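Local coordinates for putative uncharacterized protein (Ustilago maydis, PDB 4GNX), which binds single-stranded DNA, probably as the large subunit of replication protein A, through several OB-fold domains, at residues A296-I301 with T348-A353; E147-V152 with V160-L165; Y291-A296 with M399-C404. One frame throughout, in Å; residues are numbered along the deposited sequence.

Contact 1: A296-I301 with T348-A353; sequences ATVVYI and TNVADA. With nucleotides of chain G.
Backbone bonds draw the two strands tightly together along most of this buried contact. Thr-297 and Ala-351 form a hydrogen-bonded antiparallel pair. Thr-297 N gives a nearly straight bond (171°) to Ala-351 O at 3.0 Å, and Ala-351 N returns one to Thr-297 O. Further on, Asn-349 O is gripped by two donors. Val-299 N meets Asn-349 O nearly along the C=O axis at 3.0 Å. Tyr-300 N arrives at Asn-349 O in the carbonyl plane, on a lone pair, at 3.2 Å. Two residues of 296-301 thus face one residue of the partner strand, which is a classic beta bulge. Tyr-300 O also has two donors. Asn-349 N reaches Tyr-300 O in the carbonyl plane at 2.8 Å. Thr-348 OG1, anti to its own backbone N, comes to Tyr-300 O from 38° above that plane at 2.9 Å. The strands are the first two of the OB-fold in the C-terminal DNA-binding domain. On the face of Val-298, Ile-301, Thr-348 and Val-350 the packing is mostly apolar, with the Thr-348 hydroxyl among the methyls. Val-350 CG2 touches Ala-296 CB at 3.8 Å, and Val-350 CG1 lies obliquely across Val-298 CG2. Phe-402 covers this side. The other face holds Thr-297, Tyr-300, Asn-349 and Ala-351. Val-299, turned toward 348-353 at the bulge, sets CG2 against Ala-351 CB, with Leu-94 and Leu-9 of a neighbouring subunit close by. The more exposed part is the Tyr-300 side chain, which meets the DNA. Its CG stands anti to the backbone N (chi1 -177°), and the ring leads away from 348-353. Tyr-300 OH donates a hydrogen bond to OP1 of DT19 of chain G at 2.7 Å, near the ring plane at the edge. Tyr-300 CD1 lies 3.4 Å from O4' of DT20 of chain G.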
loop_
_atom_site.group_PDB
_atom_site.type_symbol
_atom_site.label_atom_id
_atom_site.label_comp_id
_atom_site.label_asym_id
_atom_site.label_seq_id
_atom_site.Cartn_x
_atom_site.Cartn_y
_atom_site.Cartn_z
ATOM N N ALA C 296 3.909 -7.410 -6.807
ATOM C CA ALA C 296 3.892 -8.871 -6.901
ATOM C C ALA C 296 5.279 -9.471 -6.865
ATOM O O ALA C 296 6.279 -8.755 -7.041
ATOM C CB ALA C 296 3.150 -9.327 -8.136
ATOM N N THR C 297 5.338 -10.778 -6.624
ATOM C CA THR C 297 6.606 -11.472 -6.508
ATOM C C THR C 297 6.785 -12.341 -7.723
ATOM O O THR C 297 5.861 -13.070 -8.104
ATOM C CB THR C 297 6.650 -12.378 -5.272
ATOM O OG1 THR C 297 6.493 -11.581 -4.091
ATOM C CG2 THR C 297 7.954 -13.107 -5.200
ATOM N N VAL C 298 7.969 -12.279 -8.334
ATOM C CA VAL C 298 8.241 -13.183 -9.425
ATOM C C VAL C 298 8.371 -14.576 -8.832
ATOM O O VAL C 298 9.217 -14.824 -7.982
ATOM C CB VAL C 298 9.469 -12.783 -10.277
ATOM C CG1 VAL C 298 9.825 -13.893 -11.256
ATOM C CG2 VAL C 298 9.186 -11.502 -11.045
ATOM N N VAL C 299 7.493 -15.462 -9.283
ATOM C CA VAL C 299 7.469 -16.866 -8.882
ATOM C C VAL C 299 8.060 -17.799 -9.957
ATOM O O VAL C 299 8.585 -18.862 -9.626
ATOM C CB VAL C 299 6.021 -17.261 -8.547
ATOM C CG1 VAL C 299 5.732 -18.706 -8.882
ATOM C CG2 VAL C 299 5.719 -16.968 -7.096
ATOM N N TYR C 300 7.968 -17.415 -11.231
ATOM C CA TYR C 300 8.479 -18.249 -12.332
ATOM C C TYR C 300 8.770 -17.461 -13.601
ATOM O O TYR C 300 7.997 -16.581 -13.986
ATOM C CB TYR C 300 7.499 -19.384 -12.675
ATOM C CG TYR C 300 7.991 -20.328 -13.769
ATOM C CD1 TYR C 300 8.991 -21.272 -13.504
ATOM C CD2 TYR C 300 7.459 -20.283 -15.061
ATOM C CE1 TYR C 300 9.455 -22.136 -14.488
ATOM C CE2 TYR C 300 7.920 -21.143 -16.052
ATOM C CZ TYR C 300 8.917 -22.068 -15.763
ATOM O OH TYR C 300 9.383 -22.927 -16.739
ATOM N N ILE C 301 9.891 -17.803 -14.236
ATOM C CA ILE C 301 10.227 -17.324 -15.582
ATOM C C ILE C 301 10.295 -18.513 -16.517
ATOM O O ILE C 301 10.957 -19.501 -16.224
ATOM C CB ILE C 301 11.544 -16.534 -15.594
ATOM C CG1 ILE C 301 11.473 -15.414 -14.547
ATOM C CG2 ILE C 301 11.762 -15.922 -16.963
ATOM C CD1 ILE C 301 12.761 -15.135 -13.810
ATOM N N THR C 348 6.544 -14.233 -17.596
ATOM C CA THR C 348 6.749 -14.424 -16.164
ATOM C C THR C 348 5.487 -14.531 -15.327
ATOM O O THR C 348 4.598 -13.708 -15.445
ATOM C CB THR C 348 7.642 -13.320 -15.582
ATOM O OG1 THR C 348 7.949 -13.658 -14.231
ATOM C CG2 THR C 348 6.952 -11.958 -15.618
ATOM N N ASN C 349 5.429 -15.546 -14.474
ATOM C CA ASN C 349 4.309 -15.741 -13.556
ATOM C C ASN C 349 4.532 -15.068 -12.188
ATOM O O ASN C 349 5.468 -15.399 -11.452
ATOM C CB ASN C 349 4.031 -17.239 -13.375
ATOM C CG ASN C 349 2.720 -17.518 -12.646
ATOM O OD1 ASN C 349 2.722 -18.089 -11.572
ATOM N ND2 ASN C 349 1.596 -17.125 -13.238
ATOM N N VAL C 350 3.660 -14.122 -11.851
ATOM C CA VAL C 350 3.791 -13.354 -10.618
ATOM C C VAL C 350 2.606 -13.616 -9.719
ATOM O O VAL C 350 1.497 -13.852 -10.201
ATOM C CB VAL C 350 3.936 -11.828 -10.871
ATOM C CG1 VAL C 350 5.083 -11.550 -11.836
ATOM C CG2 VAL C 350 2.634 -11.201 -11.360
ATOM N N ALA C 351 2.847 -13.577 -8.409
ATOM C CA ALA C 351 1.806 -13.863 -7.419
ATOM C C ALA C 351 1.791 -12.844 -6.302
ATOM O O ALA C 351 2.793 -12.200 -6.031
ATOM C CB ALA C 351 1.998 -15.247 -6.842
ATOM N N ASP C 352 0.628 -12.682 -5.690
ATOM C CA ASP C 352 0.491 -11.983 -4.417
ATOM C C ASP C 352 -0.439 -12.817 -3.544
ATOM O O ASP C 352 -0.612 -14.013 -3.808
ATOM C CB ASP C 352 0.001 -10.545 -4.608
ATOM C CG ASP C 352 -1.437 -10.441 -5.195
ATOM O OD1 ASP C 352 -2.133 -11.481 -5.392
ATOM O OD2 ASP C 352 -1.868 -9.271 -5.457
ATOM N N ALA C 353 -1.056 -12.212 -2.527
ATOM C CA ALA C 353 -1.928 -12.979 -1.620
ATOM C C ALA C 353 -3.327 -13.229 -2.172
ATOM O O ALA C 353 -4.104 -13.989 -1.580
ATOM C CB ALA C 353 -2.003 -12.335 -0.257
ATOM P P DT G 20 7.891 -26.800 -12.690
ATOM O OP1 DT G 20 9.262 -27.374 -12.728
ATOM O OP2 DT G 20 6.739 -27.701 -12.420
ATOM O "O5'" DT G 20 7.843 -25.611 -11.625
ATOM C "C5'" DT G 20 8.566 -24.375 -11.836
ATOM C "C4'" DT G 20 8.544 -23.478 -10.615
ATOM O "O4'" DT G 20 7.476 -22.508 -10.709
ATOM C "C3'" DT G 20 8.395 -24.164 -9.251
ATOM O "O3'" DT G 20 9.528 -23.876 -8.417
ATOM C "C2'" DT G 20 7.146 -23.545 -8.633
ATOM C "C1'" DT G 20 6.459 -22.811 -9.775
ATOM N N1 DT G 20 5.417 -23.578 -10.484
ATOM C C2 DT G 20 4.745 -22.962 -11.517
ATOM O O2 DT G 20 4.956 -21.811 -11.858
ATOM N N3 DT G 20 3.804 -23.749 -12.134
ATOM C C4 DT G 20 3.480 -25.059 -11.831
ATOM O O4 DT G 20 2.606 -25.637 -12.473
ATOM C C5 DT G 20 4.230 -25.643 -10.742
ATOM C C7 DT G 20 3.948 -27.057 -10.342
ATOM C C6 DT G 20 5.146 -24.883 -10.131
ATOM P P DT G 19 6.675 -24.045 -19.257
ATOM O OP1 DT G 19 7.433 -22.939 -18.623
ATOM O OP2 DT G 19 6.631 -24.134 -20.738
ATOM O "O5'" DT G 19 7.342 -25.399 -18.731
ATOM C "C5'" DT G 19 6.744 -26.215 -17.701
ATOM C "C4'" DT G 19 7.010 -25.626 -16.334
ATOM O "O4'" DT G 19 5.996 -24.644 -16.027
ATOM C "C3'" DT G 19 6.937 -26.618 -15.181
ATOM O "O3'" DT G 19 7.658 -26.049 -14.085
ATOM C "C2'" DT G 19 5.449 -26.644 -14.876
ATOM C "C1'" DT G 19 5.038 -25.193 -15.121
ATOM N N1 DT G 19 3.693 -24.987 -15.707
ATOM C C2 DT G 19 3.139 -23.729 -15.606
ATOM O O2 DT G 19 3.695 -22.798 -15.044
ATOM N N3 DT G 19 1.899 -23.601 -16.187
ATOM C C4 DT G 19 1.179 -24.580 -16.844
ATOM O O4 DT G 19 0.077 -24.315 -17.317
ATOM C C5 DT G 19 1.822 -25.876 -16.916
ATOM C C7 DT G 19 1.118 -26.999 -17.609
ATOM C C6 DT G 19 3.031 -26.010 -16.355
#

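Contact 2: E147-V152 with V160-L165; sequences ELSEIV and VQKREL. With nucleotides of chain G.
The guanidinium of Arg-163 has Leu-148 over one face, with Leu-148 CB 3.4 Å from Arg-163 NH2. The two side chains cross at about a right angle. Arg-163 NE bonds to Gly-146 O, while NH1 has weak bonds to the carbonyls of Ala-184 and Glu-185. Glu-150 and Gln-161 run side by side, but carboxylate and amide stand 80° apart. Glu-150 OE1 and Gln-161 NE2 are 2.7 Å apart at an angle too poor for a hydrogen bond. Between the backbones, Ser-149 N makes a sound bond to Lys-162 O at 2.9 Å. The return bond from Lys-162 N to Ser-149 O is weak, and the pairing loosens toward Ile-151. There Ile-151 N still bonds Val-160 O, but the return bond is again weak. Ser-149 OG rests on the aliphatic part of Lys-162. Lys-162 NZ forms a salt bridge with Glu-164 OE2 at 3.0 Å and a weak bond to a thymine O2. Val-160 CG1 touches O2 of DT6 of chain G at 3.1 Å, so this hairpin of an OB-fold domain meets the DNA. Strand 174-180 flanks 160-165 through Trp-180 and Thr-178, and Glu-185 of helix 181-185 lies against Leu-148 and Gln-161.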
loop_
_atom_site.group_PDB
_atom_site.type_symbol
_atom_site.label_atom_id
_atom_site.label_comp_id
_atom_site.label_asym_id
_atom_site.label_seq_id
_atom_site.Cartn_x
_atom_site.Cartn_y
_atom_site.Cartn_z
ATOM N N GLU C 147 -20.425 18.328 -18.523
ATOM C CA GLU C 147 -21.716 17.694 -18.393
ATOM C C GLU C 147 -21.586 16.596 -17.343
ATOM O O GLU C 147 -20.482 16.136 -17.035
ATOM C CB GLU C 147 -22.183 17.132 -19.743
ATOM C CG GLU C 147 -22.058 15.623 -19.925
ATOM C CD GLU C 147 -20.660 15.153 -20.306
ATOM O OE1 GLU C 147 -19.686 15.927 -20.146
ATOM O OE2 GLU C 147 -20.540 13.991 -20.774
ATOM N N LEU C 148 -22.725 16.209 -16.786
ATOM C CA LEU C 148 -22.814 15.091 -15.874
ATOM C C LEU C 148 -22.712 13.761 -16.619
ATOM O O LEU C 148 -23.494 13.497 -17.537
ATOM C CB LEU C 148 -24.137 15.163 -15.119
ATOM C CG LEU C 148 -24.394 14.187 -13.970
ATOM C CD1 LEU C 148 -25.252 14.877 -12.931
ATOM C CD2 LEU C 148 -25.033 12.880 -14.427
ATOM N N SER C 149 -21.762 12.926 -16.207
ATOM C CA SER C 149 -21.611 11.588 -16.768
ATOM C C SER C 149 -21.903 10.521 -15.727
ATOM O O SER C 149 -21.496 10.629 -14.566
ATOM C CB SER C 149 -20.208 11.385 -17.334
ATOM O OG SER C 149 -19.245 11.383 -16.291
ATOM N N GLU C 150 -22.609 9.484 -16.162
ATOM C CA GLU C 150 -22.932 8.369 -15.304
ATOM C C GLU C 150 -22.178 7.139 -15.753
ATOM O O GLU C 150 -22.332 6.686 -16.886
ATOM C CB GLU C 150 -24.431 8.094 -15.306
ATOM C CG GLU C 150 -24.817 6.935 -14.402
ATOM C CD GLU C 150 -26.248 7.019 -13.907
ATOM O OE1 GLU C 150 -26.800 8.148 -13.850
ATOM O OE2 GLU C 150 -26.818 5.951 -13.569
ATOM N N ILE C 151 -21.365 6.600 -14.852
ATOM C CA ILE C 151 -20.578 5.415 -15.154
ATOM C C ILE C 151 -20.632 4.410 -14.019
ATOM O O ILE C 151 -20.502 4.781 -12.844
ATOM C CB ILE C 151 -19.090 5.734 -15.418
ATOM C CG1 ILE C 151 -18.795 7.246 -15.326
ATOM C CG2 ILE C 151 -18.648 5.107 -16.739
ATOM C CD1 ILE C 151 -18.571 7.778 -13.920
ATOM N N VAL C 152 -20.840 3.144 -14.399
ATOM C CA VAL C 152 -20.670 1.980 -13.517
ATOM C C VAL C 152 -19.175 1.716 -13.360
ATOM O O VAL C 152 -18.493 1.326 -14.317
ATOM C CB VAL C 152 -21.360 0.704 -14.072
ATOM C CG1 VAL C 152 -20.980 -0.526 -13.258
ATOM C CG2 VAL C 152 -22.875 0.869 -14.101
ATOM N N VAL C 160 -22.498 5.611 -10.987
ATOM C CA VAL C 160 -21.972 6.797 -10.291
ATOM C C VAL C 160 -22.160 8.098 -11.072
ATOM O O VAL C 160 -21.801 8.183 -12.248
ATOM C CB VAL C 160 -20.468 6.671 -9.949
ATOM C CG1 VAL C 160 -20.100 7.673 -8.865
ATOM C CG2 VAL C 160 -20.099 5.261 -9.506
ATOM N N GLN C 161 -22.707 9.112 -10.404
ATOM C CA GLN C 161 -22.791 10.461 -10.982
ATOM C C GLN C 161 -21.458 11.192 -10.871
ATOM O O GLN C 161 -20.809 11.159 -9.827
ATOM C CB GLN C 161 -23.894 11.298 -10.316
ATOM C CG GLN C 161 -25.272 11.166 -10.956
ATOM C CD GLN C 161 -26.024 9.909 -10.530
ATOM O OE1 GLN C 161 -25.849 9.401 -9.415
ATOM N NE2 GLN C 161 -26.878 9.408 -11.419
ATOM N N LYS C 162 -21.074 11.878 -11.943
ATOM C CA LYS C 162 -19.764 12.504 -12.027
ATOM C C LYS C 162 -19.865 13.817 -12.795
ATOM O O LYS C 162 -20.643 13.910 -13.735
ATOM C CB LYS C 162 -18.816 11.549 -12.748
ATOM C CG LYS C 162 -17.356 11.903 -12.617
ATOM C CD LYS C 162 -16.575 11.556 -13.866
ATOM C CE LYS C 162 -15.410 12.517 -14.002
ATOM N NZ LYS C 162 -14.527 12.164 -15.140
ATOM N N ARG C 163 -19.094 14.826 -12.396
ATOM C CA ARG C 163 -18.976 16.053 -13.191
ATOM C C ARG C 163 -17.617 16.729 -13.003
ATOM O O ARG C 163 -17.001 16.610 -11.948
ATOM C CB ARG C 163 -20.130 17.026 -12.908
ATOM C CG ARG C 163 -19.930 18.410 -13.503
ATOM C CD ARG C 163 -21.127 19.320 -13.295
ATOM N NE ARG C 163 -22.113 19.125 -14.354
ATOM C CZ ARG C 163 -23.374 18.774 -14.148
ATOM N NH1 ARG C 163 -23.823 18.599 -12.909
ATOM N NH2 ARG C 163 -24.186 18.608 -15.184
ATOM N N GLU C 164 -17.164 17.438 -14.038
ATOM C CA GLU C 164 -15.845 18.060 -14.040
ATOM C C GLU C 164 -15.893 19.570 -14.140
ATOM O O GLU C 164 -16.620 20.119 -14.960
ATOM C CB GLU C 164 -14.987 17.488 -15.164
ATOM C CG GLU C 164 -14.471 16.103 -14.829
ATOM C CD GLU C 164 -13.269 15.701 -15.646
ATOM O OE1 GLU C 164 -12.795 16.514 -16.469
ATOM O OE2 GLU C 164 -12.790 14.561 -15.453
ATOM N N LEU C 165 -15.100 20.226 -13.299
ATOM C CA LEU C 165 -14.976 21.676 -13.286
ATOM C C LEU C 165 -13.569 22.059 -13.694
ATOM O O LEU C 165 -12.618 21.338 -13.403
ATOM C CB LEU C 165 -15.223 22.240 -11.881
ATOM C CG LEU C 165 -16.167 21.581 -10.870
ATOM C CD1 LEU C 165 -16.073 22.315 -9.549
ATOM C CD2 LEU C 165 -17.604 21.547 -11.355
ATOM P P DT G 6 -11.455 7.094 -4.935
ATOM O OP1 DT G 6 -10.218 6.289 -4.774
ATOM O OP2 DT G 6 -11.349 8.569 -5.100
ATOM O "O5'" DT G 6 -12.263 6.496 -6.173
ATOM C "C5'" DT G 6 -12.287 5.074 -6.430
ATOM C "C4'" DT G 6 -13.577 4.664 -7.106
ATOM O "O4'" DT G 6 -14.720 5.098 -6.333
ATOM C "C3'" DT G 6 -13.776 5.206 -8.521
ATOM O "O3'" DT G 6 -14.174 4.142 -9.389
ATOM C "C2'" DT G 6 -14.840 6.280 -8.367
ATOM C "C1'" DT G 6 -15.613 5.871 -7.122
ATOM N N1 DT G 6 -16.076 7.010 -6.295
ATOM C C2 DT G 6 -17.429 7.213 -6.135
ATOM O O2 DT G 6 -18.277 6.501 -6.648
ATOM N N3 DT G 6 -17.757 8.289 -5.348
ATOM C C4 DT G 6 -16.888 9.160 -4.720
ATOM O O4 DT G 6 -17.331 10.085 -4.045
ATOM C C5 DT G 6 -15.484 8.884 -4.925
ATOM C C7 DT G 6 -14.467 9.770 -4.277
ATOM C C6 DT G 6 -15.154 7.839 -5.693
#

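Contact 3: Y291-A296 with M399-C404; sequences YFNVRA and MYMFNC. With nucleotides of chain G.
Six backbone hydrogen bonds join the strands, two in each of three antiparallel pairs: Phe-292 with Cys-404, Val-294 with Phe-402, and Ala-296 with Tyr-400. Cys-404 N lies nearly along the C=O axis of Phe-292, 2.8 Å from Phe-292 O. Tyr-400 N meets Ala-296 O in the same way, almost straight (172°). Phe-402 N instead comes to Val-294 O from 33° above the carbonyl plane, at 2.9 Å. CA-H...O contacts lie between these bonds, such as Asn-293 CA to Phe-402 O at 3.1 Å.

Aromatic contacts fill the face of Phe-292, Val-294 and Phe-402. Phe-292 CG sits between the backbone N and the carbonyl carbon (chi1 60°), which brings the ring over Cys-404. Cys-404 CB lies over a face of the Phe-292 ring, 3.8 Å from its centroid, as a CH-pi contact. Cys-404 SG stands obliquely to the Phe-292 ring at 4.4 Å from the centroid. Phe-402 carries Tyr-400 CB over one face, and Phe-402 CE1 touches Ala-296 CB at 4.0 Å. Ile-421 and Ala-424 of strand 414-426 also pack on Phe-402.

On the face of Asn-293, Arg-295 and Met-401 the contacts are van der Waals contacts of a methionine with polar side chains. The Met-401 chain bends at chi2 and chi3. It crosses the Asn-293 side chain at about a right angle, with Met-401 CE against Asn-293 CB. Its SD lies near Arg-295 CB.

Contact with the nucleic acid is made by Tyr-291. Tyr-291 CD1 lies 3.5 Å from N3 of DT9 of chain G, which is oblique to the ring. Its OH reaches toward O4' of DT10 of chain G. Strands 290-310 and 398-411 are the first and fourth of the five-stranded OB-fold. Their pairing is characteristic of that fold; here Tyr-291 at one end meets the DNA.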
loop_
_atom_site.group_PDB
_atom_site.type_symbol
_atom_site.label_atom_id
_atom_site.label_comp_id
_atom_site.label_asym_id
_atom_site.label_seq_id
_atom_site.Cartn_x
_atom_site.Cartn_y
_atom_site.Cartn_z
ATOM N N TYR C 291 -4.901 0.203 -17.526
ATOM C CA TYR C 291 -3.575 0.343 -16.963
ATOM C C TYR C 291 -3.670 0.183 -15.459
ATOM O O TYR C 291 -4.657 0.584 -14.852
ATOM C CB TYR C 291 -2.974 1.699 -17.331
ATOM C CG TYR C 291 -2.802 1.891 -18.821
ATOM C CD1 TYR C 291 -3.834 2.441 -19.601
ATOM C CD2 TYR C 291 -1.609 1.516 -19.467
ATOM C CE1 TYR C 291 -3.680 2.612 -20.969
ATOM C CE2 TYR C 291 -1.447 1.694 -20.838
ATOM C CZ TYR C 291 -2.484 2.239 -21.583
ATOM O OH TYR C 291 -2.333 2.409 -22.945
ATOM N N PHE C 292 -2.643 -0.412 -14.858
ATOM C CA PHE C 292 -2.649 -0.665 -13.435
ATOM C C PHE C 292 -1.254 -0.878 -12.894
ATOM O O PHE C 292 -0.325 -1.129 -13.647
ATOM C CB PHE C 292 -3.522 -1.879 -13.115
ATOM C CG PHE C 292 -3.062 -3.154 -13.771
ATOM C CD1 PHE C 292 -2.133 -3.993 -13.136
ATOM C CD2 PHE C 292 -3.567 -3.538 -15.014
ATOM C CE1 PHE C 292 -1.723 -5.183 -13.735
ATOM C CE2 PHE C 292 -3.156 -4.720 -15.620
ATOM C CZ PHE C 292 -2.240 -5.549 -14.980
ATOM N N ASN C 293 -1.142 -0.760 -11.572
ATOM C CA ASN C 293 0.053 -1.101 -10.805
ATOM C C ASN C 293 -0.229 -2.267 -9.883
ATOM O O ASN C 293 -1.283 -2.332 -9.275
ATOM C CB ASN C 293 0.511 0.098 -9.979
ATOM C CG ASN C 293 1.218 1.143 -10.820
ATOM O OD1 ASN C 293 1.954 0.810 -11.759
ATOM N ND2 ASN C 293 1.000 2.421 -10.494
ATOM N N VAL C 294 0.718 -3.190 -9.795
ATOM C CA VAL C 294 0.617 -4.339 -8.884
ATOM C C VAL C 294 1.949 -4.630 -8.178
ATOM O O VAL C 294 2.990 -4.758 -8.809
ATOM C CB VAL C 294 0.103 -5.606 -9.608
ATOM C CG1 VAL C 294 0.290 -6.843 -8.762
ATOM C CG2 VAL C 294 -1.367 -5.486 -9.895
ATOM N N ARG C 295 1.910 -4.709 -6.857
ATOM C CA ARG C 295 3.036 -5.238 -6.098
ATOM C C ARG C 295 2.920 -6.751 -6.208
ATOM O O ARG C 295 1.911 -7.315 -5.776
ATOM C CB ARG C 295 2.923 -4.833 -4.633
ATOM C CG ARG C 295 4.256 -4.718 -3.934
ATOM C CD ARG C 295 4.179 -4.665 -2.408
ATOM N NE ARG C 295 3.301 -3.652 -1.807
ATOM C CZ ARG C 295 3.489 -2.335 -1.866
ATOM N NH1 ARG C 295 4.502 -1.808 -2.545
ATOM N NH2 ARG C 295 2.637 -1.532 -1.253
ATOM N N ALA C 296 3.909 -7.410 -6.807
ATOM C CA ALA C 296 3.892 -8.871 -6.901
ATOM C C ALA C 296 5.279 -9.471 -6.865
ATOM O O ALA C 296 6.279 -8.755 -7.041
ATOM C CB ALA C 296 3.150 -9.327 -8.136
ATOM N N MET C 399 10.615 -9.158 -5.456
ATOM C CA MET C 399 9.376 -8.383 -5.397
ATOM C C MET C 399 9.439 -7.048 -6.145
ATOM O O MET C 399 10.396 -6.273 -5.997
ATOM C CB MET C 399 9.020 -8.138 -3.938
ATOM C CG MET C 399 7.545 -7.900 -3.698
ATOM S SD MET C 399 7.098 -7.936 -1.952
ATOM C CE MET C 399 7.939 -9.440 -1.408
ATOM N N TYR C 400 8.403 -6.764 -6.934
ATOM C CA TYR C 400 8.409 -5.550 -7.764
ATOM C C TYR C 400 7.109 -4.801 -7.761
ATOM O O TYR C 400 6.048 -5.402 -7.625
ATOM C CB TYR C 400 8.734 -5.881 -9.235
ATOM C CG TYR C 400 10.083 -6.490 -9.438
ATOM C CD1 TYR C 400 10.280 -7.854 -9.303
ATOM C CD2 TYR C 400 11.158 -5.697 -9.734
ATOM C CE1 TYR C 400 11.523 -8.412 -9.465
ATOM C CE2 TYR C 400 12.412 -6.239 -9.904
ATOM C CZ TYR C 400 12.587 -7.595 -9.771
ATOM O OH TYR C 400 13.845 -8.114 -9.956
ATOM N N MET C 401 7.196 -3.487 -7.936
ATOM C CA MET C 401 6.060 -2.725 -8.409
ATOM C C MET C 401 6.031 -2.859 -9.913
ATOM O O MET C 401 7.014 -2.559 -10.582
ATOM C CB MET C 401 6.148 -1.261 -8.009
ATOM C CG MET C 401 5.378 -0.911 -6.733
ATOM S SD MET C 401 3.604 -1.296 -6.756
ATOM C CE MET C 401 3.168 -0.758 -8.412
ATOM N N PHE C 402 4.914 -3.335 -10.441
ATOM C CA PHE C 402 4.767 -3.516 -11.876
ATOM C C PHE C 402 3.753 -2.547 -12.453
ATOM O O PHE C 402 2.614 -2.468 -12.004
ATOM C CB PHE C 402 4.283 -4.936 -12.188
ATOM C CG PHE C 402 5.284 -6.006 -11.922
ATOM C CD1 PHE C 402 5.094 -6.894 -10.874
ATOM C CD2 PHE C 402 6.396 -6.157 -12.741
ATOM C CE1 PHE C 402 6.007 -7.902 -10.620
ATOM C CE2 PHE C 402 7.315 -7.160 -12.501
ATOM C CZ PHE C 402 7.120 -8.039 -11.439
ATOM N N ASN C 403 4.167 -1.822 -13.467
ATOM C CA ASN C 403 3.261 -0.955 -14.178
ATOM C C ASN C 403 2.860 -1.645 -15.468
ATOM O O ASN C 403 3.707 -2.007 -16.287
ATOM C CB ASN C 403 3.924 0.394 -14.457
ATOM C CG ASN C 403 2.934 1.424 -14.935
ATOM O OD1 ASN C 403 1.783 1.417 -14.504
ATOM N ND2 ASN C 403 3.361 2.306 -15.840
ATOM N N CYS C 404 1.565 -1.838 -15.650
ATOM C CA CYS C 404 1.094 -2.660 -16.752
ATOM C C CYS C 404 -0.028 -2.060 -17.558
ATOM O O CYS C 404 -0.809 -1.239 -17.070
ATOM C CB CYS C 404 0.594 -4.009 -16.246
ATOM S SG CYS C 404 1.661 -4.821 -15.058
ATOM P P DT G 9 -10.050 7.828 -21.647
ATOM O OP1 DT G 9 -10.155 9.243 -21.200
ATOM O OP2 DT G 9 -10.747 7.392 -22.883
ATOM O "O5'" DT G 9 -8.509 7.446 -21.801
ATOM C "C5'" DT G 9 -7.636 8.188 -22.679
ATOM C "C4'" DT G 9 -6.225 8.176 -22.137
ATOM O "O4'" DT G 9 -6.245 7.688 -20.773
ATOM C "C3'" DT G 9 -5.241 7.276 -22.895
ATOM O "O3'" DT G 9 -3.944 7.891 -22.980
ATOM C "C2'" DT G 9 -5.158 6.039 -22.016
ATOM C "C1'" DT G 9 -5.279 6.659 -20.637
ATOM N N1 DT G 9 -5.705 5.764 -19.543
ATOM C C2 DT G 9 -4.878 5.678 -18.447
ATOM O O2 DT G 9 -3.829 6.297 -18.355
ATOM N N3 DT G 9 -5.321 4.833 -17.459
ATOM C C4 DT G 9 -6.482 4.083 -17.460
ATOM O O4 DT G 9 -6.749 3.367 -16.499
ATOM C C5 DT G 9 -7.302 4.219 -18.645
ATOM C C7 DT G 9 -8.578 3.443 -18.737
ATOM C C6 DT G 9 -6.877 5.041 -19.614
ATOM P P DT G 10 -2.950 7.796 -24.248
ATOM O OP1 DT G 10 -2.343 9.142 -24.432
ATOM O OP2 DT G 10 -3.716 7.184 -25.364
ATOM O "O5'" DT G 10 -1.766 6.799 -23.850
ATOM C "C5'" DT G 10 -0.593 6.638 -24.690
ATOM C "C4'" DT G 10 -0.125 5.198 -24.692
ATOM O "O4'" DT G 10 -1.211 4.335 -25.107
ATOM C "C3'" DT G 10 1.037 4.871 -25.635
ATOM O "O3'" DT G 10 1.789 3.776 -25.092
ATOM C "C2'" DT G 10 0.327 4.369 -26.878
ATOM C "C1'" DT G 10 -0.829 3.599 -26.263
ATOM N N1 DT G 10 -2.017 3.448 -27.125
ATOM C C2 DT G 10 -2.088 2.343 -27.942
ATOM O O2 DT G 10 -1.210 1.496 -27.997
ATOM N N3 DT G 10 -3.228 2.268 -28.704
ATOM C C4 DT G 10 -4.281 3.163 -28.726
ATOM O O4 DT G 10 -5.241 2.962 -29.463
ATOM C C5 DT G 10 -4.142 4.298 -27.839
ATOM C C7 DT G 10 -5.231 5.324 -27.795
ATOM C C6 DT G 10 -3.033 4.381 -27.093
#

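Contacts 1 and 3 share strand 290-310 and meet at Ala-296. They pair it with its two neighbours in one five-stranded sheet, and contact 1 is nested in the loop that contact 3 closes. Phe-402 of contact 3 packs on Val-298 and Val-350 of contact 1. Contact 1 is buried. Contact 3 is partly buried, with an aromatic and sulfur-bearing core. Contact 2 lies in a different OB domain, its centre about 37 Å from that of contact 1 and about 28 Å from that of contact 3. It is a more open hairpin, rich in charged and polar side chains. All three reach the DNA: contacts 1 and 3 through tyrosines, contact 2 through a valine and, weakly, a lysine.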